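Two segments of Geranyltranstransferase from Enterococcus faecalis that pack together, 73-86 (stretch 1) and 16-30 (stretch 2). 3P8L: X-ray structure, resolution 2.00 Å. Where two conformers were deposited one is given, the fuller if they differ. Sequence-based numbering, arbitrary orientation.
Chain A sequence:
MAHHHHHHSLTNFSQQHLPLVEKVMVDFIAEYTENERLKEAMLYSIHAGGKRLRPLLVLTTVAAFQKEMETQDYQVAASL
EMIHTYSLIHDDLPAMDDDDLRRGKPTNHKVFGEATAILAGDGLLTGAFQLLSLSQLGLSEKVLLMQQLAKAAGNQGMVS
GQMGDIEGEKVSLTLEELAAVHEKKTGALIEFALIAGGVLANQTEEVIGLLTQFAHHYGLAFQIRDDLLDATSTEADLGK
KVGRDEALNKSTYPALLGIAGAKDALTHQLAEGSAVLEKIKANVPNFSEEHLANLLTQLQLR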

# COMPACT_ATOMS: atom_id res chain seq x y z
N ASP A 73 7.46 14.44 11.55
CA ASP A 73 8.74 13.77 11.30
C ASP A 73 8.67 12.33 11.78
O ASP A 73 9.08 11.42 11.06
CB ASP A 73 9.93 14.48 11.96
CG ASP A 73 9.99 15.97 11.61
OD1 ASP A 73 10.41 16.77 12.47
OD2 ASP A 73 9.62 16.34 10.48
N TYR A 74 8.13 12.13 12.98
CA TYR A 74 7.93 10.80 13.54
C TYR A 74 6.90 10.00 12.76
O TYR A 74 7.07 8.79 12.61
CB TYR A 74 7.54 10.85 15.02
CG TYR A 74 8.59 11.49 15.90
CD1 TYR A 74 9.81 10.87 16.14
CD2 TYR A 74 8.36 12.74 16.50
CE1 TYR A 74 10.79 11.46 16.94
CE2 TYR A 74 9.33 13.36 17.30
CZ TYR A 74 10.54 12.71 17.51
OH TYR A 74 11.48 13.27 18.31
N GLN A 75 5.86 10.68 12.28
CA GLN A 75 4.84 10.07 11.44
C GLN A 75 5.40 9.56 10.12
O GLN A 75 5.09 8.42 9.74
CB GLN A 75 3.65 11.02 11.23
CG GLN A 75 2.83 11.17 12.52
CD GLN A 75 1.74 12.22 12.42
OE1 GLN A 75 1.91 13.24 11.77
NE2 GLN A 75 0.61 11.95 13.06
N VAL A 76 6.21 10.38 9.44
CA VAL A 76 6.89 9.97 8.21
C VAL A 76 7.84 8.79 8.46
O VAL A 76 7.89 7.85 7.66
CB VAL A 76 7.63 11.15 7.51
CG1 VAL A 76 8.48 10.69 6.31
CG2 VAL A 76 6.63 12.20 7.01
N ALA A 77 8.60 8.87 9.56
CA ALA A 77 9.54 7.82 9.94
C ALA A 77 8.79 6.49 10.18
O ALA A 77 9.24 5.46 9.73
CB ALA A 77 10.37 8.23 11.18
N ALA A 78 7.64 6.58 10.83
CA ALA A 78 6.80 5.44 11.16
C ALA A 78 6.18 4.77 9.93
O ALA A 78 6.18 3.53 9.82
CB ALA A 78 5.73 5.86 12.18
N SER A 79 5.68 5.60 9.00
CA SER A 79 5.14 5.13 7.72
C SER A 79 6.18 4.33 6.93
O SER A 79 5.90 3.23 6.44
CB SER A 79 4.63 6.31 6.89
OG SER A 79 3.42 6.82 7.42
N LEU A 80 7.40 4.87 6.85
CA LEU A 80 8.50 4.17 6.17
C LEU A 80 8.86 2.83 6.85
O LEU A 80 9.05 1.80 6.17
CB LEU A 80 9.73 5.08 6.08
CG LEU A 80 11.00 4.53 5.44
CD1 LEU A 80 10.74 4.11 4.01
CD2 LEU A 80 12.15 5.56 5.52
N GLU A 81 8.93 2.84 8.18
CA GLU A 81 9.23 1.61 8.91
C GLU A 81 8.10 0.56 8.79
O GLU A 81 8.39 -0.65 8.81
CB GLU A 81 9.61 1.90 10.36
CG GLU A 81 10.14 0.70 11.14
CD GLU A 81 11.46 0.11 10.60
OE1 GLU A 81 12.04 0.56 9.57
OE2 GLU A 81 11.92 -0.84 11.23
N MET A 82 6.86 1.02 8.61
CA MET A 82 5.71 0.16 8.30
C MET A 82 5.86 -0.56 6.96
O MET A 82 5.57 -1.77 6.87
CB MET A 82 4.36 0.91 8.42
CG MET A 82 3.99 1.35 9.90
SD MET A 82 2.55 2.48 10.00
CE MET A 82 1.22 1.36 9.58
N ILE A 83 6.34 0.17 5.94
CA ILE A 83 6.63 -0.38 4.63
C ILE A 83 7.72 -1.44 4.77
O ILE A 83 7.57 -2.57 4.26
CB ILE A 83 7.11 0.70 3.60
CG1 ILE A 83 6.00 1.69 3.25
CG2 ILE A 83 7.69 0.05 2.35
CD1 ILE A 83 4.91 1.16 2.36
N HIS A 84 8.82 -1.07 5.43
CA HIS A 84 9.90 -1.99 5.69
C HIS A 84 9.44 -3.30 6.39
O HIS A 84 9.81 -4.37 5.95
CB HIS A 84 10.97 -1.34 6.52
CG HIS A 84 12.13 -2.23 6.78
ND1 HIS A 84 12.84 -2.82 5.76
CD2 HIS A 84 12.68 -2.67 7.93
CE1 HIS A 84 13.80 -3.56 6.27
NE2 HIS A 84 13.74 -3.48 7.58
N THR A 85 8.66 -3.16 7.47
CA THR A 85 8.11 -4.29 8.25
C THR A 85 7.20 -5.16 7.37
O THR A 85 7.29 -6.39 7.43
CB THR A 85 7.29 -3.80 9.49
OG1 THR A 85 8.09 -2.91 10.28
CG2 THR A 85 6.82 -4.98 10.37
N TYR A 86 6.34 -4.54 6.56
CA TYR A 86 5.50 -5.31 5.65
C TYR A 86 6.39 -6.12 4.71
O TYR A 86 6.14 -7.32 4.54
CB TYR A 86 4.45 -4.45 4.88
CG TYR A 86 4.61 -4.43 3.38
CD1 TYR A 86 4.29 -5.54 2.61
CD2 TYR A 86 5.09 -3.30 2.71
CE1 TYR A 86 4.48 -5.56 1.23
CE2 TYR A 86 5.26 -3.29 1.32
CZ TYR A 86 4.96 -4.44 0.58
OH TYR A 86 5.10 -4.48 -0.78
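Stretch 2 (16-30) QHLPLVEKVMVDFIA

Stretch 2 is a helix that crosses the helix of stretch 1 at a steep angle, in a mainly apolar contact closed at one end by a single tyrosine-histidine hydrogen bond. Both segments are helical throughout, and both helices run on beyond the residues given here. The signed crossing angle is -69°, so the helices are far from parallel. The axes approach to 8.5 Å, and the two segments together bury 613 Å².

The backbone of stretch 2 is regular from E22 onward, each N bonding to the O four residues earlier. Nearer its start the helix is kinked at P19 and L20. P19 has no amide hydrogen to give. L20 N bonds instead to H17 O at 3.0 Å, a shorter step than the usual helical turn. V21 N makes only weak bonds, to H17 O at 3.4 Å and to L18 O at 3.0 Å.

The backbones come nearest at Y74 and V21, whose CA atoms are 5.2 Å apart. Y74 points toward stretch 2 with chi1 in m. Its side chain sits as a knob among H17, L20, V21 and V24. Y74 OH lies 2.6 Å from H17 ND1, a short hydrogen bond in which either atom could be the donor. The two rings meet rim to rim, with centroids 6.0 Å apart and planes at 21°, so they do not stack. L20 covers one face of the tyrosine: L20 CB is 4.0 Å from the centroid of the Y74 ring, a CH-pi contact. V21 CG2 lies at the ring edge, 3.9 Å from Y74 CD1. V24 CG2 is 4.1 Å from Y74 CB.

One turn on, A78 also points toward stretch 2. It presents only a methyl group, and three side chains close on it. A78 CB is 3.6 Å from V24 CG1, 3.6 Å from M25 CG and 4.0 Å from V21 CG1. V21 CG1 also reaches the backbone, 3.6 Å from A78 N. Beside it, A77 CB touches V21 CG2 at 3.9 Å.

M25 is the knob from stretch 2. Its CA-to-CB bond points sideways, but the end of the side chain comes nearer and enters the space among A78, E81, M82 and T85. M25 SD is 3.7 Å from E81 CG. M25 CE is 3.6 Å from M82 CG and 4.1 Å from T85 OG1. T85 OG1 donates to E81 O at 2.7 Å within its own helix. The E81 side chain starts toward stretch 2, but its end leads away, and its OE2 is hydrogen-bonded elsewhere in the structure.

M82 extends the apolar contact to the later part of stretch 2. M82 CE lies 3.7 Å from I29 CD1 and 3.9 Å from F28 CD1. K23 and D27 take no part in the contact; K23 NZ and D27 OD2 form a salt bridge at 2.8 Å within stretch 2.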

# COMPACT_ATOMS: atom_id res chain seq x y z
N GLN A 16 16.88 8.36 22.01
CA GLN A 16 15.97 9.47 22.32
C GLN A 16 14.77 9.48 21.36
O GLN A 16 13.63 9.74 21.76
CB GLN A 16 16.74 10.81 22.24
CG GLN A 16 15.85 12.04 22.43
CD GLN A 16 16.61 13.31 22.76
OE1 GLN A 16 17.82 13.28 22.98
NE2 GLN A 16 15.90 14.43 22.83
N HIS A 17 15.02 9.16 20.11
CA HIS A 17 13.99 9.39 19.09
C HIS A 17 13.28 8.15 18.55
O HIS A 17 12.07 8.19 18.34
CB HIS A 17 14.56 10.24 17.96
CG HIS A 17 14.94 11.61 18.40
ND1 HIS A 17 14.01 12.61 18.62
CD2 HIS A 17 16.15 12.16 18.68
CE1 HIS A 17 14.63 13.71 19.02
NE2 HIS A 17 15.93 13.46 19.06
N LEU A 18 14.01 7.05 18.35
CA LEU A 18 13.38 5.80 17.87
C LEU A 18 12.18 5.28 18.67
O LEU A 18 11.21 4.85 18.05
CB LEU A 18 14.40 4.67 17.62
CG LEU A 18 15.34 4.91 16.44
CD1 LEU A 18 16.31 3.74 16.34
CD2 LEU A 18 14.54 5.14 15.13
N PRO A 19 12.20 5.33 20.03
CA PRO A 19 10.97 4.98 20.76
C PRO A 19 9.71 5.78 20.41
O PRO A 19 8.58 5.26 20.55
CB PRO A 19 11.34 5.23 22.21
CG PRO A 19 12.80 4.94 22.26
CD PRO A 19 13.36 5.41 20.95
N LEU A 20 9.88 7.01 19.95
CA LEU A 20 8.72 7.80 19.56
C LEU A 20 8.19 7.33 18.19
O LEU A 20 7.00 7.43 17.91
CB LEU A 20 9.07 9.29 19.51
CG LEU A 20 9.76 9.81 20.78
CD1 LEU A 20 10.11 11.28 20.68
CD2 LEU A 20 8.84 9.62 21.92
N VAL A 21 9.09 6.83 17.35
CA VAL A 21 8.67 6.26 16.07
C VAL A 21 7.89 4.97 16.35
O VAL A 21 6.80 4.78 15.80
CB VAL A 21 9.87 6.01 15.14
CG1 VAL A 21 9.39 5.47 13.79
CG2 VAL A 21 10.66 7.31 14.94
N GLU A 22 8.43 4.11 17.22
CA GLU A 22 7.73 2.88 17.60
C GLU A 22 6.35 3.21 18.20
O GLU A 22 5.35 2.58 17.85
CB GLU A 22 8.58 2.04 18.57
CG GLU A 22 7.86 0.79 19.05
CD GLU A 22 8.79 -0.33 19.49
OE1 GLU A 22 8.62 -0.81 20.63
OE2 GLU A 22 9.67 -0.73 18.69
N LYS A 23 6.29 4.21 19.07
CA LYS A 23 5.01 4.64 19.65
C LYS A 23 3.97 5.06 18.59
O LYS A 23 2.82 4.63 18.65
CB LYS A 23 5.23 5.78 20.67
CG LYS A 23 4.00 6.09 21.52
CD LYS A 23 4.14 7.39 22.29
CE LYS A 23 3.11 7.49 23.41
NZ LYS A 23 1.71 7.28 22.94
N VAL A 24 4.37 5.88 17.61
CA VAL A 24 3.45 6.25 16.51
C VAL A 24 2.92 4.99 15.79
O VAL A 24 1.71 4.85 15.57
CB VAL A 24 4.09 7.27 15.54
CG1 VAL A 24 3.23 7.45 14.28
CG2 VAL A 24 4.29 8.65 16.26
N MET A 25 3.83 4.06 15.49
CA MET A 25 3.50 2.83 14.76
C MET A 25 2.51 2.00 15.57
O MET A 25 1.44 1.65 15.06
CB MET A 25 4.75 1.99 14.52
CG MET A 25 5.71 2.52 13.46
SD MET A 25 7.16 1.47 13.28
CE MET A 25 6.47 0.22 12.30
N VAL A 26 2.85 1.75 16.83
CA VAL A 26 2.05 0.91 17.71
C VAL A 26 0.65 1.51 17.95
O VAL A 26 -0.36 0.80 17.83
CB VAL A 26 2.82 0.58 19.03
CG1 VAL A 26 1.89 0.09 20.13
CG2 VAL A 26 3.94 -0.43 18.77
N ASP A 27 0.61 2.81 18.26
CA ASP A 27 -0.65 3.51 18.49
C ASP A 27 -1.49 3.47 17.24
O ASP A 27 -2.68 3.25 17.34
CB ASP A 27 -0.48 4.99 18.87
CG ASP A 27 0.14 5.18 20.25
OD1 ASP A 27 0.25 4.21 21.01
OD2 ASP A 27 0.52 6.32 20.59
N PHE A 28 -0.87 3.71 16.07
CA PHE A 28 -1.60 3.70 14.81
C PHE A 28 -2.22 2.35 14.52
O PHE A 28 -3.38 2.29 14.12
CB PHE A 28 -0.76 4.18 13.60
CG PHE A 28 -1.58 4.36 12.38
CD1 PHE A 28 -1.59 3.40 11.37
CD2 PHE A 28 -2.41 5.47 12.27
CE1 PHE A 28 -2.40 3.56 10.26
CE2 PHE A 28 -3.22 5.64 11.14
CZ PHE A 28 -3.21 4.68 10.14
N ILE A 29 -1.46 1.28 14.75
CA ILE A 29 -1.97 -0.08 14.50
C ILE A 29 -3.08 -0.44 15.49
O ILE A 29 -4.12 -0.97 15.10
CB ILE A 29 -0.83 -1.14 14.48
CG1 ILE A 29 -0.22 -1.25 13.08
CG2 ILE A 29 -1.35 -2.53 14.82
CD1 ILE A 29 0.93 -0.35 12.82
N ALA A 30 -2.88 -0.12 16.77
CA ALA A 30 -3.88 -0.43 17.81
C ALA A 30 -5.19 0.34 17.60
O ALA A 30 -6.26 -0.20 17.81
CB ALA A 30 -3.31 -0.14 19.21